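Local atomic coordinates of glucose import ATP-binding protein GlcV (Sulfolobus solfataricus, PDB entry 1OXX), a protein that binds and hydrolyses ATP to power glucose uptake, as the energy-coupling subunit of the GlcSTUV ABC transporter. Residues 241-247 / 272-278; 118-122 / 155-159; 30-36 / 191-197; 20-26 / 46-50. The protein carries 1 engineered substitution. Where two conformers were deposited one is given. Residues are numbered along the deposited sequence.

Contact 1: residues 241-247 / 272-278; sequences IGEINEL and AIIGIRP
Four main-chain hydrogen bonds tie 245-247 to 272-276 as antiparallel strands, 161° between their directions and 4.7 Å at closest approach of the axes. Asn245 N gives to Ile276 O (2.9 Å) and Ile276 N to Asn245 O (3.0 Å); Leu247 N gives to Ile274 O (2.9 Å) and Ile274 N to Leu247 O (2.7 Å). Glu246 and Gly275 form the non-hydrogen-bonded pair between them. Asn245, with chi1 m, adds ND2 to Ile276 O at 2.9 Å, while its OD1 takes Phe325 N.

Beyond the strand end, Arg277 (chi1 m, chi2 and chi3 t) reaches back along 241-244. Its NH1 donates to Glu243 O (3.0 Å) and weakly to Gly242 O (3.1 Å), and NH2 bonds Tyr229 O. Ile244 CD1 covers one guanidinium face and also lies 3.7 Å from Gly275 CA, on the side where a CB would clash with it.

Leu247, Ile274 and Ile276 share the Asn245 face: Leu247 CB is 4.3 Å from Ile274 CB, and Leu247 CD1 is 4.3 Å from Ile276 CG2. Gly242 (phi 173°) is the first residue after helix 235-241, and the chain then passes through an extended link into an antiparallel beta-sheet of the C-terminal domain joined to the ABC-ATPase core.

Contact 2: residues 118-122 / 155-159; sequences RKRVE and LVKDP
The segment 118-122 is one regular turn and a bit of helix 114-127, with Glu122 N bonded to Arg118 O at 2.9 Å. At its start Arg118 reaches along the helix to Glu122, NH1 to OE1 2.9 Å, a salt bridge that stays within the helix.

Arg120 makes most of the contact. Its CA-to-CB bond points toward 155-159, and with chi1 t, chi2 p and chi3 t the chain carries the guanidinium to the turn that follows helix 143-155. That turn is type I, from Leu155 to Asp158, closed by Asp158 N on Leu155 O at 3.0 Å. NE donates to Val156 O at 2.9 Å in an almost straight bond, and NH2 makes a weaker one to Leu155 O at 3.0 Å, so both carbonyls lie at the edge of the guanidinium. NH1 forms a salt bridge with Glu123. The CG atom of Arg120 rests 3.8 Å from CG2 of Val156.

One residue on, Val121 brings its CG2 to 4.4 Å from CG2 of Val156; their CA atoms are 6.7 Å apart. Both valines also pack on Ile103 of helix 99-104, so helices 99-104 and 114-127 and the turn after helix 143-155 meet here, within the ABC cassette.

Asp158 OD1 stays 4.1 Å from Arg120 NH2, well out of the guanidinium plane. The arginine therefore joins helix 114-127 to the turn through backbone carbonyls, rather than through the carboxylate of Asp158.

Contact 3: residues 30-36 / 191-197; sequences NGERFGI and GVTLLVV
Strands 33-36 and 193-197 are parallel neighbours in the central sheet of the P-loop NTPase fold, running 19° apart with axes 4.7 Å apart at closest approach. Arg33 pairs with Leu194, Phe34 with Leu195, Gly35 with Val196 and Ile36 with Val197.

Gly191 follows helix 176-190 with positive phi (73°), and its O lies 3.6 Å from CA of Gly31, which also has positive phi (80°). Val192 leads into the strand. The hydroxyl of Thr193 (chi1 m) then takes the amide of Gly31, N to OG1 2.9 Å, and also meets Val2 O, so the N-terminus of the chain is tied in here.

From Leu194 onward the bonds form the parallel ladder. Leu194 N donates to Glu32 O and Leu194 O accepts from Phe34 N; Val196 N donates to Phe34 O and Val196 O accepts from Ile36 N, each at 2.9 Å. Leu194 and Val196 project to the face of Arg33, where Leu194 packs on helix 176-190.

Leu195 and Val197 share the other face with Phe34 and Ile36. Helix 41-52, which follows the Walker A loop, lies over this face: Ile36 touches its Lys44, a residue inferred to bind ATP, and Leu195 meets Phe47. Leu195, with chi1 t and chi2 p, sets its CD1 against the edge of the Phe34 ring, 3.7 Å from CD2, and 4.0 Å from Ile36 CG1. Val197 CG1 sits 3.8 Å from Ile36 CB.

Contact 4: residues 20-26 / 46-50; sequences ALDNVNI and TFMRI
Phe47 and Leu21 bury the most surface here, with Thr46 next. Phe47 stands on helix 41-52 with chi1 t and chi2 near 77°, its ring directed at the inner face of strand 18-28. That strand is kinked: Ala20 and Leu21 both face Lys11 in a classic beta bulge, and Asn23 and Val24 both face Val9 in a G1 bulge, with Asn23 at positive phi.

Leu21 (m, t) pushes CD1 to the edge of the Phe47 ring, 3.9 Å from Phe47 CA and 4.1 Å from its CB; the same methyl lies 4.0 Å from Ile50 CD1 and 4.2 Å from Thr46 CG2. Further along, Val24 CG1 meets Phe47 CE1 at 4.2 Å and Ile26 CD1 meets CZ at 3.7 Å.

Thr46, inferred to be among the ATP-binding residues, turns its methyl to the strand while OG1 bonds Ala42 O within the helix. The contact between these two segments is thus wholly apolar, so strand 18-28 and the Walker A helix fit by shape and hydrophobic burial.

How the contacts relate
Contacts 2, 3 and 4 lie in the ABC-ATPase part of the chain, contact 1 in the C-terminal half. Contacts 3 and 4 interlock: their segments alternate along the sequence, their centres are 15 Å apart, and Leu195 CD2 packs 3.7 Å from Phe47 CE2, so the Walker A helix lies against both the mixed sheet and strand 18-28. Contact 2, in the helical region, falls in sequence between the two strands of contact 3 and touches it where Pro159 O meets Val192 CG1 at 3.3 Å. Contact 1 comes last, its centre 46 Å from that of contact 2 but its nearest atoms about 8 Å from those of contact 3, where the chain enters the C-terminal domain.

Contact 1: residues 241-247 / 272-278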
# COMPACT_ATOMS: atom_id res chain seq x y z
N ILE A 241 -5.28 0.71 -5.83
CA ILE A 241 -5.80 0.03 -4.66
C ILE A 241 -6.20 -1.43 -4.93
O ILE A 241 -6.45 -2.17 -3.99
CB ILE A 241 -6.96 0.85 -4.04
CG1 ILE A 241 -7.37 0.33 -2.66
CG2 ILE A 241 -8.14 0.87 -4.97
CD1 ILE A 241 -6.44 0.74 -1.54
N GLY A 242 -6.26 -1.83 -6.20
CA GLY A 242 -6.61 -3.20 -6.55
C GLY A 242 -6.76 -3.40 -8.05
O GLY A 242 -6.84 -2.44 -8.81
N GLU A 243 -6.85 -4.66 -8.46
CA GLU A 243 -7.04 -4.98 -9.86
C GLU A 243 -8.34 -4.41 -10.39
O GLU A 243 -9.37 -4.43 -9.72
CB GLU A 243 -7.06 -6.50 -10.08
CG GLU A 243 -5.74 -7.17 -9.77
CD GLU A 243 -5.61 -8.54 -10.40
OE1 GLU A 243 -6.62 -9.27 -10.43
OE2 GLU A 243 -4.50 -8.87 -10.87
N ILE A 244 -8.27 -3.90 -11.60
CA ILE A 244 -9.45 -3.38 -12.26
C ILE A 244 -9.28 -3.38 -13.77
O ILE A 244 -8.17 -3.20 -14.29
CB ILE A 244 -9.78 -1.94 -11.76
CG1 ILE A 244 -11.19 -1.54 -12.20
CG2 ILE A 244 -8.75 -0.95 -12.25
CD1 ILE A 244 -11.78 -0.37 -11.42
N ASN A 245 -10.38 -3.64 -14.47
CA ASN A 245 -10.46 -3.49 -15.91
C ASN A 245 -10.80 -2.04 -16.25
O ASN A 245 -11.75 -1.48 -15.70
CB ASN A 245 -11.55 -4.39 -16.46
CG ASN A 245 -11.25 -5.85 -16.26
OD1 ASN A 245 -10.38 -6.40 -16.93
ND2 ASN A 245 -11.97 -6.50 -15.34
N GLU A 246 -10.04 -1.46 -17.15
CA GLU A 246 -10.26 -0.09 -17.62
C GLU A 246 -10.64 -0.14 -19.09
O GLU A 246 -9.88 -0.65 -19.92
CB GLU A 246 -8.99 0.74 -17.46
CG GLU A 246 -8.36 0.69 -16.08
CD GLU A 246 -7.05 1.45 -15.99
OE1 GLU A 246 -6.76 2.31 -16.86
OE2 GLU A 246 -6.31 1.18 -15.01
N LEU A 247 -11.83 0.39 -19.40
CA LEU A 247 -12.32 0.38 -20.78
C LEU A 247 -12.78 1.77 -21.14
O LEU A 247 -13.28 2.49 -20.29
CB LEU A 247 -13.53 -0.53 -20.94
CG LEU A 247 -13.39 -2.01 -20.64
CD1 LEU A 247 -13.68 -2.19 -19.19
CD2 LEU A 247 -14.34 -2.82 -21.50
N ALA A 272 -16.29 8.05 -22.12
CA ALA A 272 -16.14 7.71 -20.71
C ALA A 272 -15.17 6.57 -20.50
O ALA A 272 -14.99 5.74 -21.37
CB ALA A 272 -17.47 7.32 -20.11
N ILE A 273 -14.58 6.55 -19.31
CA ILE A 273 -13.76 5.44 -18.88
C ILE A 273 -14.60 4.62 -17.92
O ILE A 273 -15.18 5.17 -16.97
CB ILE A 273 -12.50 5.94 -18.19
CG1 ILE A 273 -11.66 6.76 -19.18
CG2 ILE A 273 -11.71 4.77 -17.63
CD1 ILE A 273 -10.51 7.49 -18.53
N ILE A 274 -14.69 3.33 -18.18
CA ILE A 274 -15.40 2.41 -17.32
C ILE A 274 -14.36 1.64 -16.53
O ILE A 274 -13.38 1.16 -17.09
CB ILE A 274 -16.24 1.43 -18.18
CG1 ILE A 274 -17.40 2.14 -18.88
CG2 ILE A 274 -16.75 0.26 -17.34
CD1 ILE A 274 -18.50 2.51 -17.95
N GLY A 275 -14.60 1.50 -15.22
CA GLY A 275 -13.81 0.66 -14.36
C GLY A 275 -14.68 -0.45 -13.81
O GLY A 275 -15.74 -0.18 -13.23
N ILE A 276 -14.27 -1.69 -14.03
CA ILE A 276 -15.00 -2.84 -13.47
C ILE A 276 -13.99 -3.86 -12.98
O ILE A 276 -13.13 -4.36 -13.72
CB ILE A 276 -16.05 -3.43 -14.49
CG1 ILE A 276 -16.98 -4.45 -13.81
CG2 ILE A 276 -15.40 -4.02 -15.73
CD1 ILE A 276 -18.08 -3.82 -12.95
N ARG A 277 -14.03 -4.13 -11.68
CA ARG A 277 -13.08 -5.06 -11.09
C ARG A 277 -13.40 -6.50 -11.51
O ARG A 277 -14.56 -6.84 -11.77
CB ARG A 277 -13.06 -4.90 -9.58
CG ARG A 277 -12.57 -3.55 -9.12
CD ARG A 277 -12.16 -3.53 -7.64
NE ARG A 277 -11.92 -2.17 -7.19
CZ ARG A 277 -10.81 -1.47 -7.42
NH1 ARG A 277 -9.78 -2.02 -8.05
NH2 ARG A 277 -10.72 -0.22 -6.97
N PRO A 278 -12.39 -7.36 -11.58
CA PRO A 278 -12.61 -8.75 -12.04
C PRO A 278 -13.65 -9.51 -11.22
O PRO A 278 -14.36 -10.33 -11.78
CB PRO A 278 -11.23 -9.37 -11.95
CG PRO A 278 -10.51 -8.51 -11.00
CD PRO A 278 -10.97 -7.11 -11.29

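Contact 2: residues 118-122 / 155-159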
# COMPACT_ATOMS: atom_id res chain seq x y z
N ARG A 118 21.41 -5.44 28.05
CA ARG A 118 21.17 -6.87 27.88
C ARG A 118 19.73 -7.21 28.21
O ARG A 118 19.05 -7.91 27.47
CB ARG A 118 22.11 -7.69 28.76
CG ARG A 118 21.90 -9.18 28.57
CD ARG A 118 22.60 -10.05 29.58
NE ARG A 118 22.16 -9.74 30.93
CZ ARG A 118 20.97 -10.06 31.42
NH1 ARG A 118 20.09 -10.71 30.68
NH2 ARG A 118 20.65 -9.72 32.67
N LYS A 119 19.25 -6.64 29.31
CA LYS A 119 17.90 -6.91 29.75
C LYS A 119 16.88 -6.42 28.72
O LYS A 119 15.91 -7.11 28.40
CB LYS A 119 17.66 -6.32 31.14
CG LYS A 119 18.42 -7.08 32.22
CD LYS A 119 18.22 -6.49 33.61
CE LYS A 119 19.11 -7.18 34.64
NZ LYS A 119 18.91 -6.59 36.00
N ARG A 120 17.13 -5.25 28.15
CA ARG A 120 16.20 -4.70 27.18
C ARG A 120 16.18 -5.50 25.89
O ARG A 120 15.12 -5.83 25.34
CB ARG A 120 16.53 -3.24 26.88
CG ARG A 120 15.61 -2.60 25.85
CD ARG A 120 14.15 -2.63 26.24
NE ARG A 120 13.32 -2.03 25.21
CZ ARG A 120 12.01 -2.22 25.07
NH1 ARG A 120 11.34 -2.99 25.92
NH2 ARG A 120 11.36 -1.62 24.08
N VAL A 121 17.36 -5.82 25.38
CA VAL A 121 17.45 -6.61 24.17
C VAL A 121 16.79 -7.98 24.37
O VAL A 121 16.02 -8.43 23.53
CB VAL A 121 18.91 -6.80 23.75
CG1 VAL A 121 19.03 -7.84 22.60
CG2 VAL A 121 19.51 -5.45 23.36
N GLU A 122 17.07 -8.63 25.50
CA GLU A 122 16.47 -9.94 25.76
C GLU A 122 14.96 -9.87 25.88
O GLU A 122 14.27 -10.78 25.42
CB GLU A 122 17.10 -10.61 26.97
CG GLU A 122 18.49 -11.13 26.67
CD GLU A 122 19.02 -12.06 27.73
OE1 GLU A 122 20.22 -11.96 28.04
OE2 GLU A 122 18.24 -12.92 28.22
N LEU A 155 12.21 -1.41 17.65
CA LEU A 155 11.40 -1.27 18.86
C LEU A 155 12.19 -1.14 20.15
O LEU A 155 11.65 -0.87 21.22
CB LEU A 155 10.49 -2.49 18.99
CG LEU A 155 9.48 -2.66 17.86
CD1 LEU A 155 8.74 -3.97 18.05
CD2 LEU A 155 8.53 -1.51 17.80
N VAL A 156 13.49 -1.31 20.04
CA VAL A 156 14.33 -1.42 21.24
C VAL A 156 14.37 -0.17 22.12
O VAL A 156 14.57 -0.29 23.33
CB VAL A 156 15.76 -1.92 20.87
CG1 VAL A 156 16.62 -0.82 20.33
CG2 VAL A 156 16.38 -2.56 22.08
N LYS A 157 14.18 1.00 21.53
CA LYS A 157 14.15 2.27 22.30
C LYS A 157 12.74 2.74 22.64
O LYS A 157 12.53 3.91 22.97
CB LYS A 157 14.84 3.40 21.53
CG LYS A 157 16.35 3.23 21.30
CD LYS A 157 16.97 4.50 20.74
CE LYS A 157 16.53 4.78 19.31
NZ LYS A 157 17.14 6.04 18.77
N ASP A 158 11.76 1.85 22.58
CA ASP A 158 10.37 2.23 22.82
C ASP A 158 9.91 3.51 22.11
O ASP A 158 9.71 4.57 22.68
CB ASP A 158 10.04 2.34 24.30
CG ASP A 158 8.58 2.03 24.58
OD1 ASP A 158 8.12 0.93 24.17
OD2 ASP A 158 7.81 2.82 25.17
N PRO A 159 9.68 3.36 20.84
CA PRO A 159 9.23 4.47 20.02
C PRO A 159 7.75 4.81 20.19
O PRO A 159 6.98 4.02 20.73
CB PRO A 159 9.43 3.95 18.61
CG PRO A 159 9.43 2.50 18.70
CD PRO A 159 9.76 2.10 20.09

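Contact 3: residues 30-36 / 191-197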
# COMPACT_ATOMS: atom_id res chain seq x y z
N ASN A 30 -2.92 10.34 16.95
CA ASN A 30 -2.21 9.51 17.88
C ASN A 30 -2.72 8.08 17.82
O ASN A 30 -3.92 7.82 17.99
CB ASN A 30 -2.41 10.10 19.29
CG ASN A 30 -1.71 9.33 20.38
OD1 ASN A 30 -1.02 9.92 21.21
ND2 ASN A 30 -1.89 8.02 20.40
N GLY A 31 -1.80 7.15 17.56
CA GLY A 31 -2.12 5.73 17.54
C GLY A 31 -2.77 5.25 16.25
O GLY A 31 -3.16 4.08 16.15
N GLU A 32 -2.89 6.14 15.28
CA GLU A 32 -3.51 5.78 14.02
C GLU A 32 -2.59 4.92 13.15
O GLU A 32 -1.38 5.07 13.20
CB GLU A 32 -3.95 7.04 13.26
CG GLU A 32 -4.72 6.75 11.97
CD GLU A 32 -5.33 7.98 11.33
OE1 GLU A 32 -4.78 9.08 11.49
OE2 GLU A 32 -6.37 7.85 10.64
N ARG A 33 -3.19 3.99 12.40
CA ARG A 33 -2.50 3.18 11.41
C ARG A 33 -2.81 3.82 10.06
O ARG A 33 -3.93 3.70 9.54
CB ARG A 33 -2.99 1.74 11.47
CG ARG A 33 -2.71 1.05 12.81
CD ARG A 33 -3.26 -0.36 12.93
NE ARG A 33 -4.30 -0.64 11.94
CZ ARG A 33 -4.88 -1.83 11.79
NH1 ARG A 33 -4.53 -2.85 12.56
NH2 ARG A 33 -5.81 -2.00 10.86
N PHE A 34 -1.83 4.54 9.53
CA PHE A 34 -1.96 5.27 8.29
C PHE A 34 -1.08 4.68 7.21
O PHE A 34 0.07 4.33 7.45
CB PHE A 34 -1.59 6.74 8.50
CG PHE A 34 -2.07 7.64 7.41
CD1 PHE A 34 -3.32 8.21 7.47
CD2 PHE A 34 -1.27 7.93 6.33
CE1 PHE A 34 -3.76 9.02 6.48
CE2 PHE A 34 -1.72 8.76 5.32
CZ PHE A 34 -2.97 9.30 5.40
N GLY A 35 -1.63 4.56 6.02
CA GLY A 35 -0.86 4.08 4.90
C GLY A 35 -0.77 5.07 3.75
O GLY A 35 -1.61 5.95 3.60
N ILE A 36 0.28 4.92 2.94
CA ILE A 36 0.42 5.66 1.70
C ILE A 36 0.62 4.66 0.55
O ILE A 36 1.48 3.76 0.63
CB ILE A 36 1.61 6.65 1.76
CG1 ILE A 36 1.43 7.72 2.85
CG2 ILE A 36 1.80 7.31 0.44
CD1 ILE A 36 0.48 8.82 2.47
N GLY A 191 0.47 0.53 20.95
CA GLY A 191 -0.36 1.70 20.69
C GLY A 191 0.36 2.79 19.92
O GLY A 191 -0.10 3.93 19.90
N VAL A 192 1.47 2.44 19.28
CA VAL A 192 2.24 3.42 18.52
C VAL A 192 1.46 3.90 17.29
O VAL A 192 0.68 3.17 16.71
CB VAL A 192 3.57 2.85 17.99
CG1 VAL A 192 4.55 2.57 19.13
CG2 VAL A 192 3.34 1.60 17.18
N THR A 193 1.69 5.14 16.90
CA THR A 193 1.24 5.61 15.62
C THR A 193 2.04 4.79 14.60
O THR A 193 3.22 4.46 14.82
CB THR A 193 1.52 7.09 15.50
OG1 THR A 193 0.82 7.80 16.53
CG2 THR A 193 1.00 7.67 14.15
N LEU A 194 1.43 4.49 13.47
CA LEU A 194 2.09 3.66 12.49
C LEU A 194 1.87 4.24 11.10
O LEU A 194 0.75 4.61 10.75
CB LEU A 194 1.52 2.25 12.54
CG LEU A 194 2.14 1.27 11.56
CD1 LEU A 194 1.99 -0.16 12.02
CD2 LEU A 194 1.53 1.46 10.19
N LEU A 195 2.94 4.32 10.31
CA LEU A 195 2.84 4.79 8.94
C LEU A 195 3.52 3.72 8.08
O LEU A 195 4.68 3.38 8.30
CB LEU A 195 3.55 6.12 8.73
CG LEU A 195 3.63 6.67 7.30
CD1 LEU A 195 2.27 6.99 6.74
CD2 LEU A 195 4.53 7.90 7.23
N VAL A 196 2.78 3.23 7.09
CA VAL A 196 3.32 2.22 6.18
C VAL A 196 3.18 2.74 4.77
O VAL A 196 2.13 3.26 4.39
CB VAL A 196 2.61 0.87 6.34
CG1 VAL A 196 1.13 1.02 6.11
CG2 VAL A 196 3.19 -0.18 5.36
N VAL A 197 4.26 2.65 4.00
CA VAL A 197 4.20 2.99 2.58
C VAL A 197 4.55 1.74 1.80
O VAL A 197 5.45 0.98 2.18
CB VAL A 197 5.10 4.18 2.19
CG1 VAL A 197 4.88 5.35 3.12
CG2 VAL A 197 6.56 3.77 2.17

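Contact 4: residues 20-26 / 46-50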
# COMPACT_ATOMS: atom_id res chain seq x y z
N ALA A 20 8.98 16.15 -6.14
CA ALA A 20 8.66 14.82 -5.63
C ALA A 20 7.40 14.81 -4.78
O ALA A 20 6.64 13.83 -4.77
CB ALA A 20 9.84 14.28 -4.83
N LEU A 21 7.21 15.89 -4.02
CA LEU A 21 6.01 16.08 -3.22
C LEU A 21 5.54 17.51 -3.41
O LEU A 21 6.34 18.45 -3.32
CB LEU A 21 6.27 15.82 -1.73
CG LEU A 21 6.74 14.43 -1.34
CD1 LEU A 21 7.19 14.46 0.11
CD2 LEU A 21 5.65 13.41 -1.55
N ASP A 22 4.24 17.65 -3.61
CA ASP A 22 3.63 18.94 -3.91
C ASP A 22 2.50 19.29 -2.94
O ASP A 22 1.39 18.76 -3.05
CB ASP A 22 3.11 18.94 -5.35
CG ASP A 22 2.65 20.29 -5.80
OD1 ASP A 22 2.42 20.46 -7.02
OD2 ASP A 22 2.48 21.24 -5.02
N ASN A 23 2.80 20.14 -1.96
CA ASN A 23 1.82 20.64 -0.99
C ASN A 23 0.96 19.56 -0.32
O ASN A 23 -0.27 19.58 -0.39
CB ASN A 23 0.93 21.69 -1.62
CG ASN A 23 0.67 22.84 -0.69
OD1 ASN A 23 1.55 23.68 -0.48
ND2 ASN A 23 -0.52 22.88 -0.11
N VAL A 24 1.64 18.63 0.32
CA VAL A 24 0.97 17.53 0.99
C VAL A 24 0.50 17.95 2.37
O VAL A 24 1.26 18.50 3.17
CB VAL A 24 1.89 16.31 1.10
CG1 VAL A 24 1.23 15.21 1.91
CG2 VAL A 24 2.28 15.81 -0.27
N ASN A 25 -0.78 17.71 2.64
CA ASN A 25 -1.38 18.04 3.92
C ASN A 25 -2.11 16.83 4.52
O ASN A 25 -3.04 16.30 3.91
CB ASN A 25 -2.37 19.19 3.75
CG ASN A 25 -1.67 20.52 3.52
OD1 ASN A 25 -1.16 21.12 4.46
ND2 ASN A 25 -1.62 20.97 2.26
N ILE A 26 -1.66 16.38 5.69
CA ILE A 26 -2.25 15.25 6.40
C ILE A 26 -2.10 15.48 7.88
O ILE A 26 -1.06 15.94 8.33
CB ILE A 26 -1.53 13.92 6.11
CG1 ILE A 26 -1.15 13.76 4.65
CG2 ILE A 26 -2.38 12.75 6.57
CD1 ILE A 26 -0.24 12.57 4.41
N THR A 46 10.51 9.27 -0.30
CA THR A 46 10.85 10.64 0.05
C THR A 46 9.96 11.11 1.20
O THR A 46 10.44 11.67 2.19
CB THR A 46 10.71 11.55 -1.15
OG1 THR A 46 11.71 11.20 -2.12
CG2 THR A 46 10.99 13.02 -0.79
N PHE A 47 8.67 10.87 1.09
CA PHE A 47 7.75 11.21 2.17
C PHE A 47 8.17 10.53 3.46
O PHE A 47 8.25 11.15 4.51
CB PHE A 47 6.32 10.79 1.81
CG PHE A 47 5.30 11.13 2.86
CD1 PHE A 47 4.83 12.42 3.00
CD2 PHE A 47 4.80 10.15 3.71
CE1 PHE A 47 3.88 12.73 3.97
CE2 PHE A 47 3.85 10.47 4.67
CZ PHE A 47 3.40 11.76 4.80
N MET A 48 8.48 9.25 3.38
CA MET A 48 8.84 8.53 4.58
C MET A 48 10.11 9.07 5.21
O MET A 48 10.25 9.14 6.44
CB MET A 48 9.00 7.04 4.25
CG MET A 48 9.29 6.22 5.50
SD MET A 48 8.34 4.73 5.77
CE MET A 48 6.91 5.41 6.55
N ARG A 49 11.08 9.41 4.36
CA ARG A 49 12.34 9.94 4.84
C ARG A 49 12.13 11.29 5.54
O ARG A 49 12.82 11.61 6.51
CB ARG A 49 13.34 10.08 3.69
CG ARG A 49 13.94 8.76 3.27
CD ARG A 49 14.82 8.82 2.04
NE ARG A 49 16.09 9.50 2.26
CZ ARG A 49 17.14 8.94 2.83
NH1 ARG A 49 17.09 7.69 3.23
NH2 ARG A 49 18.27 9.64 2.98
N ILE A 50 11.17 12.07 5.06
CA ILE A 50 10.85 13.34 5.71
C ILE A 50 10.22 13.08 7.07
O ILE A 50 10.54 13.75 8.06
CB ILE A 50 9.98 14.21 4.79
CG1 ILE A 50 10.85 14.78 3.69
CG2 ILE A 50 9.33 15.32 5.57
CD1 ILE A 50 10.10 15.53 2.61